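Local coordinates for protein adhesin A (Fusobacterium nucleatum, PDB 3ETZ) that serves as an adhesin of the bacterium, probably mediating attachment to other cells, and is built as an antiparallel helix-loop-helix hairpin that can oligomerise, at residues Gln35-Arg40 against Val97-Glu102; Arg56-Gln61 against Ala76-Tyr80. The protein carries 1 engineered substitution. All coordinates share one frame. Residues are numbered along the deposited sequence.

Both contacts join the same two helices, 5-63 and 70-108, which fold back on each other as an antiparallel hairpin. Along the chain the order is 35-40, 56-61, 76-80, 97-102, so contact 2 is the inner pair, closed across 14 intervening residues that include the turn, and contact 1 the outer pair, 57 residues apart at the closest ends. Their centres lie 31 Å apart and their nearest atoms about 20 Å, without touching. Contact 1 sits 6 Å from the centre of the chain and contact 2 26 Å from it, toward the hairpin tip. The helices thus pack closely at both places, with alanines in the seam: on 35-40 in contact 1, on both helices in contact 2.

Contact 1 of 2, residues Gln35-Arg40 against Val97-Glu102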
ATOM      1  N   GLN A  35       2.935   7.830   4.104  1.00 26.51           N
ATOM      2  CA  GLN A  35       2.400   6.959   3.048  1.00 25.99           C
ATOM      3  C   GLN A  35       2.263   5.511   3.555  1.00 26.44           C
ATOM      4  O   GLN A  35       1.319   4.818   3.220  1.00 27.52           O
ATOM      5  CB  GLN A  35       3.316   6.976   1.814  1.00 26.92           C
ATOM      6  CG  GLN A  35       3.280   8.331   1.037  1.00 27.36           C
ATOM      7  CD  GLN A  35       4.359   8.451  -0.025  1.00 30.34           C
ATOM      8  OE1 GLN A  35       5.201   7.576  -0.166  1.00 35.99           O
ATOM      9  NE2 GLN A  35       4.339   9.548  -0.773  1.00 31.25           N
ATOM     10  N   ALA A  36       3.212   5.060   4.367  1.00 28.03           N
ATOM     11  CA  ALA A  36       3.173   3.704   4.896  1.00 28.83           C
ATOM     12  C   ALA A  36       2.081   3.612   5.948  1.00 30.78           C
ATOM     13  O   ALA A  36       1.365   2.607   6.005  1.00 29.99           O
ATOM     14  CB  ALA A  36       4.546   3.325   5.497  1.00 29.27           C
ATOM     15  N   ASP A  37       1.942   4.666   6.770  1.00 31.72           N
ATOM     16  CA  ASP A  37       0.904   4.690   7.802  1.00 31.81           C
ATOM     17  C   ASP A  37      -0.473   4.606   7.145  1.00 31.28           C
ATOM     18  O   ASP A  37      -1.349   3.896   7.632  1.00 29.04           O
ATOM     19  CB  ASP A  37       0.964   5.966   8.676  1.00 34.13           C
ATOM     20  CG  ASP A  37       2.180   6.001   9.617  1.00 34.34           C
ATOM     21  OD1 ASP A  37       2.756   4.939   9.899  1.00 34.33           O
ATOM     22  OD2 ASP A  37       2.552   7.106  10.082  1.00 36.75           O
ATOM     23  N   ALA A  38      -0.671   5.334   6.045  1.00 28.64           N
ATOM     24  CA  ALA A  38      -1.948   5.286   5.334  1.00 24.48           C
ATOM     25  C   ALA A  38      -2.197   3.898   4.753  1.00 24.36           C
ATOM     26  O   ALA A  38      -3.299   3.353   4.845  1.00 27.59           O
ATOM     27  CB  ALA A  38      -1.975   6.333   4.182  1.00 25.64           C
ATOM     28  N   ALA A  39      -1.193   3.351   4.087  1.00 22.70           N
ATOM     29  CA  ALA A  39      -1.320   2.031   3.502  1.00 23.74           C
ATOM     30  C   ALA A  39      -1.694   1.001   4.595  1.00 27.73           C
ATOM     31  O   ALA A  39      -2.461   0.069   4.351  1.00 27.76           O
ATOM     32  CB  ALA A  39       0.013   1.623   2.829  1.00 26.14           C
ATOM     33  N   ARG A  40      -1.122   1.150   5.788  1.00 27.66           N
ATOM     34  CA  ARG A  40      -1.452   0.227   6.875  1.00 31.14           C
ATOM     35  C   ARG A  40      -2.935   0.239   7.188  1.00 27.98           C
ATOM     36  O   ARG A  40      -3.536  -0.824   7.331  1.00 27.82           O
ATOM     37  CB  ARG A  40      -0.691   0.573   8.162  1.00 30.79           C
ATOM     38  CG  ARG A  40       0.750   0.148   8.170  1.00 35.02           C
ATOM     39  CD  ARG A  40       1.377   0.570   9.507  1.00 36.40           C
ATOM     40  NE  ARG A  40       2.827   0.438   9.512  1.00 35.57           N
ATOM     41  CZ  ARG A  40       3.470  -0.719   9.617  1.00 39.98           C
ATOM     42  NH1 ARG A  40       2.793  -1.856   9.721  1.00 40.64           N
ATOM     43  NH2 ARG A  40       4.795  -0.747   9.641  1.00 38.86           N
ATOM     44  N   VAL A  97       4.377  -1.196  -0.080  1.00 30.47           N
ATOM     45  CA  VAL A  97       4.675   0.150   0.408  1.00 30.55           C
ATOM     46  C   VAL A  97       5.145   0.074   1.853  1.00 31.73           C
ATOM     47  O   VAL A  97       6.137   0.695   2.229  1.00 30.70           O
ATOM     48  CB  VAL A  97       3.430   1.080   0.355  1.00 32.92           C
ATOM     49  CG1 VAL A  97       3.669   2.349   1.186  1.00 34.06           C
ATOM     50  CG2 VAL A  97       3.143   1.465  -1.097  1.00 31.68           C
ATOM     51  N   ILE A  98       4.436  -0.704   2.659  1.00 30.43           N
ATOM     52  CA  ILE A  98       4.774  -0.858   4.066  1.00 32.12           C
ATOM     53  C   ILE A  98       6.143  -1.542   4.202  1.00 33.69           C
ATOM     54  O   ILE A  98       6.998  -1.118   4.989  1.00 35.24           O
ATOM     55  CB  ILE A  98       3.690  -1.695   4.791  1.00 33.87           C
ATOM     56  CG1 ILE A  98       2.351  -0.947   4.730  1.00 33.72           C
ATOM     57  CG2 ILE A  98       4.125  -2.004   6.218  1.00 31.28           C
ATOM     58  CD1 ILE A  98       1.134  -1.816   5.068  1.00 33.21           C
ATOM     59  N   SER A  99       6.330  -2.599   3.427  1.00 34.21           N
ATOM     60  CA  SER A  99       7.567  -3.368   3.399  1.00 36.79           C
ATOM     61  C   SER A  99       8.766  -2.486   2.992  1.00 38.39           C
ATOM     62  O   SER A  99       9.824  -2.503   3.633  1.00 38.04           O
ATOM     63  CB  SER A  99       7.408  -4.516   2.412  1.00 37.14           C
ATOM     64  OG  SER A  99       8.629  -5.197   2.251  1.00 44.48           O
ATOM     65  N   ASP A 100       8.611  -1.728   1.919  1.00 38.16           N
ATOM     66  CA  ASP A 100       9.689  -0.859   1.504  1.00 41.27           C
ATOM     67  C   ASP A 100      10.043   0.145   2.595  1.00 41.74           C
ATOM     68  O   ASP A 100      11.217   0.408   2.824  1.00 42.50           O
ATOM     69  CB  ASP A 100       9.324  -0.134   0.217  1.00 42.48           C
ATOM     70  CG  ASP A 100       9.253  -1.073  -0.961  1.00 48.43           C
ATOM     71  OD1 ASP A 100       9.846  -2.176  -0.870  1.00 51.51           O
ATOM     72  OD2 ASP A 100       8.621  -0.711  -1.977  1.00 51.80           O
ATOM     73  N   PHE A 101       9.047   0.698   3.286  1.00 42.49           N
ATOM     74  CA  PHE A 101       9.361   1.675   4.324  1.00 41.37           C
ATOM     75  C   PHE A 101      10.057   1.052   5.540  1.00 43.99           C
ATOM     76  O   PHE A 101      10.882   1.715   6.188  1.00 42.35           O
ATOM     77  CB  PHE A 101       8.118   2.418   4.805  1.00 39.61           C
ATOM     78  CG  PHE A 101       8.418   3.430   5.875  1.00 39.52           C
ATOM     79  CD1 PHE A 101       9.077   4.617   5.564  1.00 39.49           C
ATOM     80  CD2 PHE A 101       8.125   3.157   7.212  1.00 39.51           C
ATOM     81  CE1 PHE A 101       9.447   5.522   6.570  1.00 38.05           C
ATOM     82  CE2 PHE A 101       8.490   4.052   8.223  1.00 41.54           C
ATOM     83  CZ  PHE A 101       9.157   5.242   7.895  1.00 41.13           C
ATOM     84  N   GLU A 102       9.718  -0.196   5.877  1.00 42.91           N
ATOM     85  CA  GLU A 102      10.367  -0.838   7.019  1.00 45.19           C
ATOM     86  C   GLU A 102      11.823  -1.089   6.652  1.00 46.35           C
ATOM     87  O   GLU A 102      12.716  -0.824   7.451  1.00 47.75           O
ATOM     88  CB  GLU A 102       9.665  -2.152   7.402  1.00 43.92           C
ATOM     89  CG  GLU A 102       8.245  -1.947   7.915  1.00 44.22           C
ATOM     90  CD  GLU A 102       7.550  -3.243   8.330  1.00 47.04           C
ATOM     91  OE1 GLU A 102       7.814  -4.299   7.708  1.00 48.81           O
ATOM     92  OE2 GLU A 102       6.718  -3.195   9.265  1.00 45.65           O
TER
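Two antiparallel helices of the FadA hairpin pack here with the alanines of 35-40 set against larger apolar side chains of 97-102, their short axes 8.8 Å apart and their directions 142° apart. The small side chains of 35-40 make this closeness possible: the CA atoms of Ala36 and Ile98 are 4.9 Å apart, and the methyl of Ala36 rests on Phe101 CB (CB to CB 3.7 Å). The t rotamer of Phe101 extends its ring along the helix 5-63 surface, where it meets the ring of Phe29; the side chain also touches Glu32 and Arg33. Val97, also t, directs CG1 between Ala36 and Ala39, 4.0 Å from Ala36 CA and 4.1 Å from Ala39 CB. Ile98 is mt; its CG1 lies 4.0 Å from Ala39 CB and 3.9 Å from Ala36 O, and its side chain also reaches Leu43. The CA-to-CB bond of Arg40 points sideways to 97-102, but chi1 m followed by t, t lets the aliphatic part run over Ile98, with Arg40 CG 3.7 Å from Ile98 CD1. Ile98 CG2 lies over one guanidinium face, while Glu102, mt, approaches its edge. A salt bridge thereby closes the exposed margin, Arg40 NH2 donating to Glu102 OE2 at 3.1 Å (N-H...O 158°).

Contact 2 of 2, residues Arg56-Gln61 against Ala76-Tyr80; sequences RAQRLQ and AASKY. Engineered in segment 76-80: Ala76 (natural residue Leu).
This is a helix-helix packing contact toward the tip of the FadA hairpin, joining residues 56-61 of helix 5-63 to residues 76-80 of helix 70-108 beyond the turn. Both segments are regular alpha helix, phi near -65° and psi near -42°, held by backbone hydrogen bonds from N of residue i+4 to O of residue i, such as Leu60 N to Arg56 O (2.9 Å) and Tyr80 N to Ala76 O (2.9 Å). They run antiparallel, their short axes 8.5 Å apart at closest approach with a signed crossing angle of -151°. The register is set by Ala57 opposite Ala77, whose CA atoms are 4.8 Å apart. Ala77 CB fits among Ala57 O (3.9 Å), Leu60 CB (3.9 Å) and Gln61 OE1 (3.7 Å); Gln61, chi1 t and chi2 p, turns its OE1 toward this methyl. Ala57 CB packs on Tyr80 CB at 3.7 Å, and the Ala57 side chain also touches Leu84. Leu60, in the mt rotamer, places CD1 3.7 Å from Tyr80 CD2 and 3.9 Å from CB of Ala76, an engineered alanine where the natural residue is leucine; the Leu60 side chain also touches Tyr73. Tyr80 has an off-well chi1 of -97°, and its ring stretches across to helix 5-63. There Arg56, chi1 and chi2 both t and chi3 m, sends NH1 to Tyr80 OH as a hydrogen bond of 2.8 Å (N-H...O 147°), the hydroxyl lying near the guanidinium plane. Close alanine-to-alanine register, a flanking leucine and a polar bond at the margin together form an antiparallel helical hairpin interface, consistent with the coiled coil predicted for this adhesin.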
ATOM      1  N   ARG A  56     -18.420 -14.888   0.979  1.00 25.79           N
ATOM      2  CA  ARG A  56     -19.602 -14.748   0.149  1.00 25.23           C
ATOM      3  C   ARG A  56     -19.466 -15.445  -1.204  1.00 27.64           C
ATOM      4  O   ARG A  56     -20.371 -16.172  -1.631  1.00 27.21           O
ATOM      5  CB  ARG A  56     -19.914 -13.259  -0.064  1.00 27.03           C
ATOM      6  CG  ARG A  56     -21.171 -13.015  -0.894  1.00 30.30           C
ATOM      7  CD  ARG A  56     -21.457 -11.516  -1.032  1.00 31.18           C
ATOM      8  NE  ARG A  56     -21.891 -10.916   0.226  1.00 28.16           N
ATOM      9  CZ  ARG A  56     -22.268  -9.644   0.350  1.00 33.51           C
ATOM     10  NH1 ARG A  56     -22.252  -8.843  -0.712  1.00 29.34           N
ATOM     11  NH2 ARG A  56     -22.680  -9.177   1.523  1.00 30.85           N
ATOM     12  N   ALA A  57     -18.349 -15.224  -1.889  1.00 27.18           N
ATOM     13  CA  ALA A  57     -18.135 -15.833  -3.206  1.00 29.38           C
ATOM     14  C   ALA A  57     -18.080 -17.347  -3.120  1.00 28.66           C
ATOM     15  O   ALA A  57     -18.620 -18.046  -3.993  1.00 28.15           O
ATOM     16  CB  ALA A  57     -16.836 -15.305  -3.857  1.00 28.70           C
ATOM     17  N   GLN A  58     -17.423 -17.852  -2.083  1.00 26.20           N
ATOM     18  CA  GLN A  58     -17.317 -19.295  -1.900  1.00 27.30           C
ATOM     19  C   GLN A  58     -18.697 -19.926  -1.666  1.00 28.89           C
ATOM     20  O   GLN A  58     -19.001 -20.985  -2.205  1.00 30.24           O
ATOM     21  CB  GLN A  58     -16.359 -19.574  -0.738  1.00 26.67           C
ATOM     22  CG  GLN A  58     -14.887 -19.274  -1.167  1.00 29.10           C
ATOM     23  CD  GLN A  58     -13.896 -19.314  -0.035  1.00 28.20           C
ATOM     24  OE1 GLN A  58     -14.140 -19.933   0.993  1.00 31.24           O
ATOM     25  NE2 GLN A  58     -12.753 -18.659  -0.229  1.00 27.96           N
ATOM     26  N   ARG A  59     -19.539 -19.264  -0.871  1.00 29.76           N
ATOM     27  CA  ARG A  59     -20.872 -19.772  -0.609  1.00 32.23           C
ATOM     28  C   ARG A  59     -21.703 -19.741  -1.884  1.00 32.65           C
ATOM     29  O   ARG A  59     -22.407 -20.695  -2.182  1.00 32.30           O
ATOM     30  CB  ARG A  59     -21.561 -18.950   0.479  1.00 33.48           C
ATOM     31  CG  ARG A  59     -23.008 -19.408   0.789  1.00 37.27           C
ATOM     32  CD  ARG A  59     -23.590 -18.646   1.986  1.00 40.26           C
ATOM     33  NE  ARG A  59     -23.736 -17.213   1.706  1.00 43.58           N
ATOM     34  CZ  ARG A  59     -22.998 -16.252   2.265  1.00 45.91           C
ATOM     35  NH1 ARG A  59     -22.053 -16.561   3.144  1.00 42.93           N
ATOM     36  NH2 ARG A  59     -23.212 -14.974   1.947  1.00 44.84           N
ATOM     37  N   LEU A  60     -21.628 -18.640  -2.635  1.00 31.44           N
ATOM     38  CA  LEU A  60     -22.384 -18.545  -3.875  1.00 30.89           C
ATOM     39  C   LEU A  60     -22.014 -19.726  -4.763  1.00 34.26           C
ATOM     40  O   LEU A  60     -22.902 -20.365  -5.347  1.00 35.39           O
ATOM     41  CB  LEU A  60     -22.076 -17.238  -4.626  1.00 27.02           C
ATOM     42  CG  LEU A  60     -22.575 -15.948  -3.958  1.00 30.57           C
ATOM     43  CD1 LEU A  60     -21.983 -14.692  -4.660  1.00 29.77           C
ATOM     44  CD2 LEU A  60     -24.092 -15.918  -4.018  1.00 30.18           C
ATOM     45  N   GLN A  61     -20.718 -20.020  -4.854  1.00 33.95           N
ATOM     46  CA  GLN A  61     -20.253 -21.110  -5.707  1.00 35.46           C
ATOM     47  C   GLN A  61     -20.763 -22.460  -5.236  1.00 35.49           C
ATOM     48  O   GLN A  61     -21.258 -23.240  -6.033  1.00 37.52           O
ATOM     49  CB  GLN A  61     -18.717 -21.145  -5.780  1.00 37.56           C
ATOM     50  CG  GLN A  61     -18.162 -22.116  -6.854  1.00 43.05           C
ATOM     51  CD  GLN A  61     -18.629 -21.754  -8.277  1.00 47.04           C
ATOM     52  OE1 GLN A  61     -18.244 -20.710  -8.828  1.00 49.76           O
ATOM     53  NE2 GLN A  61     -19.468 -22.611  -8.867  1.00 45.37           N
ATOM     54  N   ALA A  76     -22.655 -14.478 -10.277  1.00 31.64           N
ATOM     55  CA  ALA A  76     -22.280 -13.642  -9.140  1.00 31.77           C
ATOM     56  C   ALA A  76     -20.958 -14.124  -8.514  1.00 30.40           C
ATOM     57  O   ALA A  76     -20.096 -13.317  -8.144  1.00 30.06           O
ATOM     58  CB  ALA A  76     -23.403 -13.649  -8.098  1.00 29.99           C
ATOM     59  N   ALA A  77     -20.790 -15.440  -8.421  1.00 29.65           N
ATOM     60  CA  ALA A  77     -19.589 -16.024  -7.826  1.00 30.47           C
ATOM     61  C   ALA A  77     -18.383 -15.680  -8.696  1.00 32.72           C
ATOM     62  O   ALA A  77     -17.310 -15.315  -8.206  1.00 31.42           O
ATOM     63  CB  ALA A  77     -19.744 -17.534  -7.725  1.00 29.98           C
ATOM     64  N   SER A  78     -18.580 -15.791 -10.000  1.00 33.61           N
ATOM     65  CA  SER A  78     -17.527 -15.485 -10.947  1.00 36.65           C
ATOM     66  C   SER A  78     -17.137 -13.992 -10.951  1.00 35.47           C
ATOM     67  O   SER A  78     -15.952 -13.662 -11.087  1.00 35.21           O
ATOM     68  CB  SER A  78     -17.958 -15.935 -12.350  1.00 37.47           C
ATOM     69  OG  SER A  78     -16.944 -15.641 -13.293  1.00 45.11           O
ATOM     70  N   LYS A  79     -18.110 -13.094 -10.808  1.00 34.04           N
ATOM     71  CA  LYS A  79     -17.786 -11.675 -10.803  1.00 34.05           C
ATOM     72  C   LYS A  79     -17.114 -11.307  -9.496  1.00 34.19           C
ATOM     73  O   LYS A  79     -16.244 -10.414  -9.467  1.00 32.43           O
ATOM     74  CB  LYS A  79     -19.029 -10.818 -11.051  1.00 36.58           C
ATOM     75  CG  LYS A  79     -19.526 -10.953 -12.498  1.00 37.11           C
ATOM     76  CD  LYS A  79     -20.478  -9.846 -12.905  1.00 40.75           C
ATOM     77  CE  LYS A  79     -21.787  -9.886 -12.134  1.00 42.73           C
ATOM     78  NZ  LYS A  79     -22.695  -8.795 -12.600  1.00 45.43           N
ATOM     79  N   TYR A  80     -17.503 -11.989  -8.414  1.00 30.90           N
ATOM     80  CA  TYR A  80     -16.854 -11.738  -7.138  1.00 28.91           C
ATOM     81  C   TYR A  80     -15.415 -12.233  -7.205  1.00 28.72           C
ATOM     82  O   TYR A  80     -14.523 -11.575  -6.683  1.00 28.51           O
ATOM     83  CB  TYR A  80     -17.586 -12.413  -5.974  1.00 27.80           C
ATOM     84  CG  TYR A  80     -18.524 -11.458  -5.253  1.00 27.58           C
ATOM     85  CD1 TYR A  80     -18.026 -10.323  -4.609  1.00 26.98           C
ATOM     86  CD2 TYR A  80     -19.899 -11.688  -5.215  1.00 27.06           C
ATOM     87  CE1 TYR A  80     -18.867  -9.449  -3.951  1.00 26.45           C
ATOM     88  CE2 TYR A  80     -20.754 -10.819  -4.564  1.00 26.56           C
ATOM     89  CZ  TYR A  80     -20.232  -9.699  -3.929  1.00 26.88           C
ATOM     90  OH  TYR A  80     -21.068  -8.836  -3.261  1.00 28.00           O
TER